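Local coordinates for protein endo-beta-mannanase (Opitutaceae bacterium TAV5, PDB 7BOB) that probably releases mannose from the ends of beta-1,4-linked manno-oligosaccharides, as a homotrimeric exo-beta-1,4-mannosidase of glycoside hydrolase family 5, at residues V478-A483 with A490-Y495; L471-D476 with S577-A582; A271-P276 with I429-Q434. All blocks are in the same frame, centred on the assembly; numbering follows the deposited sequence.

Contact 1: residues V478-A483 with A490-Y495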
loop_
_atom_site.group_PDB
_atom_site.type_symbol
_atom_site.label_atom_id
_atom_site.label_comp_id
_atom_site.label_asym_id
_atom_site.label_seq_id
_atom_site.Cartn_x
_atom_site.Cartn_y
_atom_site.Cartn_z
ATOM N N VAL A 478 5.727 -7.632 -23.302
ATOM C CA VAL A 478 6.743 -8.400 -22.588
ATOM C C VAL A 478 6.949 -9.761 -23.243
ATOM O O VAL A 478 8.044 -10.329 -23.181
ATOM C CB VAL A 478 6.374 -8.505 -21.091
ATOM C CG1 VAL A 478 7.196 -9.586 -20.377
ATOM C CG2 VAL A 478 6.621 -7.153 -20.416
ATOM N N ASN A 479 5.939 -10.283 -23.936
ATOM C CA ASN A 479 6.099 -11.550 -24.634
ATOM C C ASN A 479 6.017 -11.392 -26.144
ATOM O O ASN A 479 5.693 -12.354 -26.851
ATOM C CB ASN A 479 5.068 -12.554 -24.139
ATOM C CG ASN A 479 5.403 -13.068 -22.747
ATOM O OD1 ASN A 479 6.359 -13.823 -22.581
ATOM N ND2 ASN A 479 4.658 -12.611 -21.740
ATOM N N TRP A 480 6.315 -10.203 -26.653
ATOM C CA TRP A 480 6.192 -9.926 -28.084
ATOM C C TRP A 480 7.577 -10.078 -28.699
ATOM O O TRP A 480 8.372 -9.134 -28.731
ATOM C CB TRP A 480 5.599 -8.542 -28.312
ATOM C CG TRP A 480 5.099 -8.316 -29.698
ATOM C CD1 TRP A 480 5.668 -8.759 -30.860
ATOM C CD2 TRP A 480 3.939 -7.561 -30.082
ATOM N NE1 TRP A 480 4.925 -8.340 -31.942
ATOM C CE2 TRP A 480 3.860 -7.602 -31.491
ATOM C CE3 TRP A 480 2.955 -6.867 -29.369
ATOM C CZ2 TRP A 480 2.830 -6.982 -32.201
ATOM C CZ3 TRP A 480 1.948 -6.230 -30.073
ATOM C CH2 TRP A 480 1.889 -6.300 -31.479
ATOM N N ALA A 481 7.876 -11.287 -29.166
ATOM C CA ALA A 481 9.082 -11.524 -29.952
ATOM C C ALA A 481 8.697 -12.211 -31.261
ATOM O O ALA A 481 7.631 -11.918 -31.812
ATOM C CB ALA A 481 10.096 -12.345 -29.157
ATOM N N GLN A 482 9.533 -13.118 -31.774
ATOM C CA GLN A 482 9.237 -13.706 -33.081
ATOM C C GLN A 482 7.896 -14.419 -33.066
ATOM O O GLN A 482 7.059 -14.183 -33.940
ATOM C CB GLN A 482 10.343 -14.667 -33.519
ATOM C CG GLN A 482 11.705 -14.003 -33.765
ATOM C CD GLN A 482 12.603 -14.051 -32.530
ATOM O OE1 GLN A 482 12.120 -14.192 -31.390
ATOM N NE2 GLN A 482 13.913 -13.942 -32.749
ATOM N N ALA A 483 7.655 -15.270 -32.050
ATOM C CA ALA A 483 6.440 -16.087 -32.037
ATOM C C ALA A 483 5.189 -15.219 -32.078
ATOM O O ALA A 483 4.314 -15.419 -32.930
ATOM C CB ALA A 483 6.414 -17.008 -30.813
ATOM N N ALA A 490 2.700 -8.742 -37.220
ATOM C CA ALA A 490 3.279 -7.411 -37.127
ATOM C C ALA A 490 4.427 -7.456 -36.125
ATOM O O ALA A 490 4.436 -8.297 -35.227
ATOM C CB ALA A 490 2.231 -6.380 -36.702
ATOM N N GLU A 491 5.406 -6.582 -36.323
ATOM C CA GLU A 491 6.550 -6.415 -35.440
ATOM C C GLU A 491 6.463 -5.067 -34.734
ATOM O O GLU A 491 5.854 -4.120 -35.246
ATOM C CB GLU A 491 7.865 -6.479 -36.221
ATOM C CG GLU A 491 8.352 -7.866 -36.511
ATOM C CD GLU A 491 9.294 -7.905 -37.693
ATOM O OE1 GLU A 491 9.854 -6.849 -38.049
ATOM O OE2 GLU A 491 9.464 -8.994 -38.278
ATOM N N ILE A 492 7.098 -4.985 -33.564
ATOM C CA ILE A 492 7.202 -3.720 -32.842
ATOM C C ILE A 492 8.340 -2.912 -33.450
ATOM O O ILE A 492 9.502 -3.344 -33.430
ATOM C CB ILE A 492 7.439 -3.933 -31.340
ATOM C CG1 ILE A 492 6.298 -4.731 -30.693
ATOM C CG2 ILE A 492 7.565 -2.595 -30.645
ATOM C CD1 ILE A 492 6.544 -5.034 -29.182
ATOM N N ALA A 493 8.011 -1.735 -33.983
ATOM C CA ALA A 493 9.042 -0.846 -34.501
ATOM C C ALA A 493 9.615 0.046 -33.416
ATOM O O ALA A 493 10.822 0.312 -33.405
ATOM C CB ALA A 493 8.487 0.013 -35.635
ATOM N N ASP A 494 8.772 0.502 -32.496
ATOM C CA ASP A 494 9.201 1.347 -31.389
ATOM C C ASP A 494 8.060 1.414 -30.392
ATOM O O ASP A 494 6.916 1.076 -30.714
ATOM C CB ASP A 494 9.577 2.766 -31.857
ATOM C CG ASP A 494 10.281 3.591 -30.772
ATOM O OD1 ASP A 494 10.689 3.018 -29.730
ATOM O OD2 ASP A 494 10.424 4.820 -30.949
ATOM N N TYR A 495 8.384 1.862 -29.182
ATOM C CA TYR A 495 7.347 2.350 -28.291
ATOM C C TYR A 495 6.847 3.710 -28.769
ATOM O O TYR A 495 7.472 4.378 -29.592
ATOM C CB TYR A 495 7.880 2.477 -26.873
ATOM C CG TYR A 495 8.596 1.233 -26.410
ATOM C CD1 TYR A 495 7.884 0.116 -25.968
ATOM C CD2 TYR A 495 9.982 1.166 -26.440
ATOM C CE1 TYR A 495 8.548 -1.018 -25.546
ATOM C CE2 TYR A 495 10.645 0.047 -26.039
ATOM C CZ TYR A 495 9.935 -1.041 -25.584
ATOM O OH TYR A 495 10.634 -2.152 -25.169
#
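Trp-480 lays one face of its indole on the side chain of Ile-492 and turns its ring nitrogen to the backbone of Ala-490. The indole comes from the loop before helix 482-488. Its partners lie on strand 490-496, which follows that helix. The contact begins at Trp-480 CB, 3.7 Å from Ile-492 CD1. Trp-480 CG is slightly closer to the same methyl, at 3.6 Å. Trp-480 CD2 then lies 3.7 Å from both CG1 and CD1 of Ile-492. Ile-492 CG1 stands over the five-membered ring of Trp-480, 3.8 Å from its centroid and 10° off the normal, a CH-pi contact. The extended chi2 of Ile-492 (177°) carries CD1 on from there to the root of the indole. At the ring edge, Trp-480 NE1 gives a weak hydrogen bond to Ala-490 O, 3.3 Å long with an N-H...O angle of 147°. The oxygen sits near the ring plane. Trp-480 CZ2 passes the same Ala-490 O at 3.7 Å. Ser-485 OG makes weak hydrogen bonds to both Trp-480 NE1 and Ala-490 O. Val-488 and Ile-523 also touch the indole. With an alanine here the side chain of Ile-492 is likely to lose its cover, and Ala-490 O its indole donor. Close by, Asn-479 and Asp-494 hydrogen-bond to the second subunit, so the contact lies at a subunit interface of the trimer. The chemistry is mainly apolar: packing over the ring face carries the contact, and the bent N-H bond adds direction at the edge.

Contact 2: residues L471-D476 with S577-A582; sequences LWHAPD and SAWYAA
His-473 points the CE1-NE2 end of its imidazole at the notch between Trp-579 and Tyr-580 and is turned obliquely to both. Its plane makes 48° with the five-membered ring of Trp-579 and 50° with the ring of Tyr-580. His-473 CE1 meets Tyr-580 CE1 at 3.4 Å, with the tyrosine carbon near the imidazole plane. On the other ring, His-473 NE2 lies at the indole edge, in its plane, 3.2 Å from Trp-579 NE1. With CG opposite the backbone N (chi1 173°), Trp-579 brings NE1 to the imidazole, while Tyr-580, its CG beside the N, brings CE1. Leu-471 adds a looser apolar touch, CD2 to Tyr-580 CD1 at 4.3 Å. Glu-559 OE2 hydrogen-bonds to both His-473 ND1 and Tyr-580 OH, so one carboxylate holds the ND1 side of the imidazole and the tyrosine hydroxyl, and may favour a proton on ND1. Tyr-510 and Phe-512 meet Trp-579 edge-to-face and extend the cluster. Trp-472 points to the other side of the sheet, onto helix 482-488. Helix 569-583 thus covers one face of the mixed sheet through a buried aromatic cluster, consistent with the three-layer alpha/beta/alpha packing of an open-sheet domain.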
loop_
_atom_site.group_PDB
_atom_site.type_symbol
_atom_site.label_atom_id
_atom_site.label_comp_id
_atom_site.label_asym_id
_atom_site.label_seq_id
_atom_site.Cartn_x
_atom_site.Cartn_y
_atom_site.Cartn_z
ATOM N N LEU A 471 -9.799 -13.338 -31.178
ATOM C CA LEU A 471 -9.891 -11.908 -30.900
ATOM C C LEU A 471 -8.957 -11.604 -29.728
ATOM O O LEU A 471 -9.221 -12.015 -28.590
ATOM C CB LEU A 471 -11.325 -11.493 -30.591
ATOM C CG LEU A 471 -11.510 -10.030 -30.189
ATOM C CD1 LEU A 471 -10.853 -9.059 -31.207
ATOM C CD2 LEU A 471 -12.990 -9.737 -30.067
ATOM N N TRP A 472 -7.859 -10.901 -30.007
ATOM C CA TRP A 472 -6.763 -10.723 -29.049
ATOM C C TRP A 472 -6.744 -9.274 -28.577
ATOM O O TRP A 472 -6.215 -8.393 -29.265
ATOM C CB TRP A 472 -5.432 -11.108 -29.683
ATOM C CG TRP A 472 -4.349 -11.405 -28.692
ATOM C CD1 TRP A 472 -4.304 -11.025 -27.381
ATOM C CD2 TRP A 472 -3.142 -12.135 -28.941
ATOM N NE1 TRP A 472 -3.150 -11.485 -26.800
ATOM C CE2 TRP A 472 -2.426 -12.181 -27.731
ATOM C CE3 TRP A 472 -2.598 -12.755 -30.076
ATOM C CZ2 TRP A 472 -1.197 -12.822 -27.615
ATOM C CZ3 TRP A 472 -1.379 -13.400 -29.958
ATOM C CH2 TRP A 472 -0.692 -13.429 -28.736
ATOM N N HIS A 473 -7.297 -9.018 -27.398
ATOM C CA HIS A 473 -7.245 -7.663 -26.866
ATOM C C HIS A 473 -5.913 -7.460 -26.152
ATOM O O HIS A 473 -5.619 -8.150 -25.165
ATOM C CB HIS A 473 -8.426 -7.389 -25.942
ATOM C CG HIS A 473 -9.694 -7.092 -26.680
ATOM N ND1 HIS A 473 -10.929 -7.078 -26.071
ATOM C CD2 HIS A 473 -9.915 -6.809 -27.987
ATOM C CE1 HIS A 473 -11.855 -6.786 -26.970
ATOM N NE2 HIS A 473 -11.267 -6.626 -28.143
ATOM N N ALA A 474 -5.101 -6.540 -26.684
ATOM C CA ALA A 474 -3.856 -6.033 -26.116
ATOM C C ALA A 474 -2.809 -7.129 -25.969
ATOM O O ALA A 474 -2.509 -7.539 -24.843
ATOM C CB ALA A 474 -4.120 -5.377 -24.759
ATOM N N PRO A 475 -2.238 -7.638 -27.060
ATOM C CA PRO A 475 -1.131 -8.591 -26.917
ATOM C C PRO A 475 -0.002 -7.977 -26.107
ATOM O O PRO A 475 0.174 -6.759 -26.061
ATOM C CB PRO A 475 -0.700 -8.876 -28.360
ATOM C CG PRO A 475 -1.542 -7.973 -29.233
ATOM C CD PRO A 475 -2.726 -7.552 -28.446
ATOM N N ASP A 476 0.747 -8.838 -25.437
ATOM C CA ASP A 476 1.613 -8.403 -24.350
ATOM C C ASP A 476 3.006 -8.084 -24.874
ATOM O O ASP A 476 3.698 -8.989 -25.360
ATOM C CB ASP A 476 1.676 -9.481 -23.274
ATOM C CG ASP A 476 2.664 -9.165 -22.165
ATOM O OD1 ASP A 476 3.078 -7.989 -22.021
ATOM O OD2 ASP A 476 3.002 -10.115 -21.415
ATOM N N SER A 577 -20.540 -3.169 -25.713
ATOM C CA SER A 577 -20.914 -4.499 -26.158
ATOM C C SER A 577 -20.893 -4.582 -27.687
ATOM O O SER A 577 -20.437 -5.574 -28.263
ATOM C CB SER A 577 -22.282 -4.834 -25.568
ATOM O OG SER A 577 -22.892 -5.920 -26.211
ATOM N N ALA A 578 -21.329 -3.523 -28.362
ATOM C CA ALA A 578 -21.247 -3.507 -29.821
ATOM C C ALA A 578 -19.808 -3.648 -30.313
ATOM O O ALA A 578 -19.582 -4.158 -31.416
ATOM C CB ALA A 578 -21.868 -2.217 -30.362
ATOM N N TRP A 579 -18.828 -3.224 -29.503
ATOM C CA TRP A 579 -17.422 -3.377 -29.875
ATOM C C TRP A 579 -17.073 -4.834 -30.163
ATOM O O TRP A 579 -16.440 -5.140 -31.183
ATOM C CB TRP A 579 -16.510 -2.838 -28.769
ATOM C CG TRP A 579 -15.065 -3.124 -29.053
ATOM C CD1 TRP A 579 -14.351 -4.219 -28.660
ATOM C CD2 TRP A 579 -14.160 -2.312 -29.833
ATOM N NE1 TRP A 579 -13.056 -4.132 -29.127
ATOM C CE2 TRP A 579 -12.917 -2.975 -29.854
ATOM C CE3 TRP A 579 -14.292 -1.099 -30.522
ATOM C CZ2 TRP A 579 -11.808 -2.461 -30.523
ATOM C CZ3 TRP A 579 -13.189 -0.585 -31.189
ATOM C CH2 TRP A 579 -11.967 -1.269 -31.187
ATOM N N TYR A 580 -17.436 -5.752 -29.248
ATOM C CA TYR A 580 -17.087 -7.157 -29.460
ATOM C C TYR A 580 -17.760 -7.711 -30.710
ATOM O O TYR A 580 -17.150 -8.486 -31.463
ATOM C CB TYR A 580 -17.470 -8.007 -28.247
ATOM C CG TYR A 580 -16.650 -7.715 -27.026
ATOM C CD1 TYR A 580 -15.444 -8.379 -26.798
ATOM C CD2 TYR A 580 -17.068 -6.770 -26.111
ATOM C CE1 TYR A 580 -14.677 -8.102 -25.695
ATOM C CE2 TYR A 580 -16.314 -6.486 -25.007
ATOM C CZ TYR A 580 -15.124 -7.158 -24.803
ATOM O OH TYR A 580 -14.391 -6.863 -23.698
ATOM N N ALA A 581 -19.027 -7.348 -30.932
ATOM C CA ALA A 581 -19.746 -7.863 -32.097
ATOM C C ALA A 581 -19.045 -7.465 -33.394
ATOM O O ALA A 581 -18.812 -8.305 -34.269
ATOM C CB ALA A 581 -21.195 -7.372 -32.089
ATOM N N ALA A 582 -18.652 -6.195 -33.510
ATOM C CA ALA A 582 -18.005 -5.734 -34.739
ATOM C C ALA A 582 -16.706 -6.488 -35.019
ATOM O O ALA A 582 -16.391 -6.795 -36.177
ATOM C CB ALA A 582 -17.743 -4.235 -34.658
#

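Contact 3: residues A271-P276 with I429-Q434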
loop_
_atom_site.group_PDB
_atom_site.type_symbol
_atom_site.label_atom_id
_atom_site.label_comp_id
_atom_site.label_asym_id
_atom_site.label_seq_id
_atom_site.Cartn_x
_atom_site.Cartn_y
_atom_site.Cartn_z
ATOM N N ALA A 271 -15.251 -22.148 -12.165
ATOM C CA ALA A 271 -15.063 -23.339 -11.343
ATOM C C ALA A 271 -15.313 -24.606 -12.157
ATOM O O ALA A 271 -14.471 -25.512 -12.190
ATOM C CB ALA A 271 -15.978 -23.285 -10.118
ATOM N N ARG A 272 -16.450 -24.655 -12.863
ATOM C CA ARG A 272 -16.831 -25.846 -13.629
ATOM C C ARG A 272 -15.732 -26.329 -14.568
ATOM O O ARG A 272 -15.584 -27.537 -14.785
ATOM C CB ARG A 272 -18.090 -25.570 -14.446
ATOM C CG ARG A 272 -18.691 -26.837 -15.044
ATOM C CD ARG A 272 -19.309 -27.718 -13.951
ATOM N NE ARG A 272 -19.679 -29.037 -14.439
ATOM C CZ ARG A 272 -18.817 -30.031 -14.654
ATOM N NH1 ARG A 272 -17.513 -29.859 -14.434
ATOM N NH2 ARG A 272 -19.265 -31.209 -15.091
ATOM N N ALA A 273 -14.957 -25.406 -15.135
ATOM C CA ALA A 273 -13.835 -25.762 -15.997
ATOM C C ALA A 273 -12.765 -26.585 -15.278
ATOM O O ALA A 273 -11.896 -27.158 -15.946
ATOM C CB ALA A 273 -13.209 -24.479 -16.567
ATOM N N PHE A 274 -12.796 -26.657 -13.949
ATOM C CA PHE A 274 -11.759 -27.362 -13.207
ATOM C C PHE A 274 -12.264 -28.586 -12.452
ATOM O O PHE A 274 -11.443 -29.381 -11.983
ATOM C CB PHE A 274 -11.061 -26.398 -12.235
ATOM C CG PHE A 274 -10.340 -25.276 -12.936
ATOM C CD1 PHE A 274 -11.038 -24.169 -13.401
ATOM C CD2 PHE A 274 -8.978 -25.358 -13.189
ATOM C CE1 PHE A 274 -10.383 -23.143 -14.086
ATOM C CE2 PHE A 274 -8.313 -24.331 -13.880
ATOM C CZ PHE A 274 -9.019 -23.222 -14.324
ATOM N N GLY A 275 -13.576 -28.782 -12.356
ATOM C CA GLY A 275 -14.135 -29.920 -11.676
ATOM C C GLY A 275 -15.608 -29.689 -11.433
ATOM O O GLY A 275 -16.152 -28.626 -11.745
ATOM N N PRO A 276 -16.287 -30.673 -10.862
ATOM C CA PRO A 276 -17.706 -30.483 -10.547
ATOM C C PRO A 276 -17.855 -29.400 -9.490
ATOM O O PRO A 276 -16.973 -29.201 -8.642
ATOM C CB PRO A 276 -18.153 -31.864 -10.037
ATOM C CG PRO A 276 -16.897 -32.553 -9.597
ATOM C CD PRO A 276 -15.760 -31.977 -10.415
ATOM N N ILE A 429 -15.564 -20.754 -21.095
ATOM C CA ILE A 429 -14.202 -20.569 -20.608
ATOM C C ILE A 429 -13.353 -21.666 -21.221
ATOM O O ILE A 429 -13.783 -22.820 -21.285
ATOM C CB ILE A 429 -14.135 -20.642 -19.068
ATOM C CG1 ILE A 429 -15.153 -19.689 -18.443
ATOM C CG2 ILE A 429 -12.702 -20.369 -18.552
ATOM C CD1 ILE A 429 -14.787 -18.221 -18.575
ATOM N N VAL A 430 -12.177 -21.310 -21.709
ATOM C CA VAL A 430 -11.227 -22.280 -22.236
ATOM C C VAL A 430 -9.926 -22.104 -21.465
ATOM O O VAL A 430 -9.530 -20.975 -21.146
ATOM C CB VAL A 430 -11.024 -22.112 -23.762
ATOM C CG1 VAL A 430 -10.511 -20.700 -24.104
ATOM C CG2 VAL A 430 -10.068 -23.168 -24.289
ATOM N N ARG A 431 -9.280 -23.212 -21.131
ATOM C CA ARG A 431 -8.157 -23.193 -20.203
ATOM C C ARG A 431 -6.846 -23.186 -20.976
ATOM O O ARG A 431 -6.597 -24.079 -21.791
ATOM C CB ARG A 431 -8.220 -24.392 -19.255
ATOM C CG ARG A 431 -9.350 -24.301 -18.252
ATOM C CD ARG A 431 -9.456 -25.564 -17.368
ATOM N NE ARG A 431 -8.157 -25.987 -16.853
ATOM C CZ ARG A 431 -7.991 -27.020 -16.029
ATOM N NH1 ARG A 431 -9.041 -27.733 -15.631
ATOM N NH2 ARG A 431 -6.777 -27.347 -15.607
ATOM N N GLY A 432 -6.015 -22.180 -20.724
ATOM C CA GLY A 432 -4.707 -22.098 -21.352
ATOM C C GLY A 432 -3.647 -23.026 -20.788
ATOM O O GLY A 432 -2.591 -23.186 -21.407
ATOM N N ASP A 433 -3.877 -23.613 -19.617
ATOM C CA ASP A 433 -2.984 -24.621 -19.058
ATOM C C ASP A 433 -3.322 -26.035 -19.539
ATOM O O ASP A 433 -2.777 -27.003 -19.001
ATOM C CB ASP A 433 -3.030 -24.570 -17.527
ATOM C CG ASP A 433 -4.339 -25.122 -16.979
ATOM O OD1 ASP A 433 -4.358 -25.624 -15.826
ATOM O OD2 ASP A 433 -5.347 -25.063 -17.725
ATOM N N GLN A 434 -4.208 -26.177 -20.520
ATOM C CA GLN A 434 -4.500 -27.471 -21.112
ATOM C C GLN A 434 -4.489 -27.331 -22.625
ATOM O O GLN A 434 -4.738 -26.237 -23.140
ATOM C CB GLN A 434 -5.865 -28.008 -20.651
ATOM C CG GLN A 434 -5.854 -28.477 -19.206
ATOM C CD GLN A 434 -7.217 -28.873 -18.705
ATOM O OE1 GLN A 434 -8.235 -28.551 -19.316
ATOM N NE2 GLN A 434 -7.249 -29.575 -17.574
#
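Arg-431 lies nearly flat against one face of Phe-274, its guanidinium over the CD2-CE2 side, and this is the tight part of the contact. The guanidinium and ring planes are only 19° apart, and Arg-431 CZ is 3.4 Å from Phe-274 CD2. Arg-431 CD sits over the rim of the same ring face, 4.0 Å from the centroid of Phe-274, as a CH-pi contact. The bend at chi3 (46°) turns the end of the arginine onto the ring. At the guanidinium edge, Arg-431 NH1 donates to Ala-273 O, 2.9 Å with an N-H...O angle of 161°. This oxygen belongs to the segment that leads from helix 258-272 into strand 277-282 of the (beta/alpha)8 barrel. The arginine belongs to the outermost strand 427-431 of the following alpha/beta domain, so the contact joins the two domains. Within its own type I turn, Arg-431 also grips Asp-433 side-on: NE to OD2 at 3.1 Å and NH2 to OD1 at 3.0 Å, a salt bridge in the guanidinium plane. Trp-389 meets Phe-274 edge-to-face, and Leu-237 of the barrel packs on it too. Elsewhere the packing is looser: Ala-273 CB only brushes Arg-431 CD at 4.0 Å. On the solvent side, exposed Gln-434 lays its amide over the guanidinium face opposite Phe-274. The orientation of that amide is doubtful, because Gln-434 NE2 faces Arg-431 NH2, donor to donor.

Contacts 1 and 2 belong to the same alpha/beta domain, with centres 19 Å apart. They touch where Trp-480 CZ3 packs on Pro-475 CG at 4.0 Å. Strand 469-473 leads by a short loop into helix 482-488, so contact 1 is a local step within the long chain excursion that contact 2 closes. Contact 3 joins that domain to the barrel. Its nearest atoms are about 10 Å from contact 2 and about 13 Å from contact 1. Contacts 2 and 3 reach the same mixed sheet. In family 5 the active site lies at the C-terminal ends of the barrel strands; contact 3 precedes strand 277-282, so it probably lies toward the opposite end.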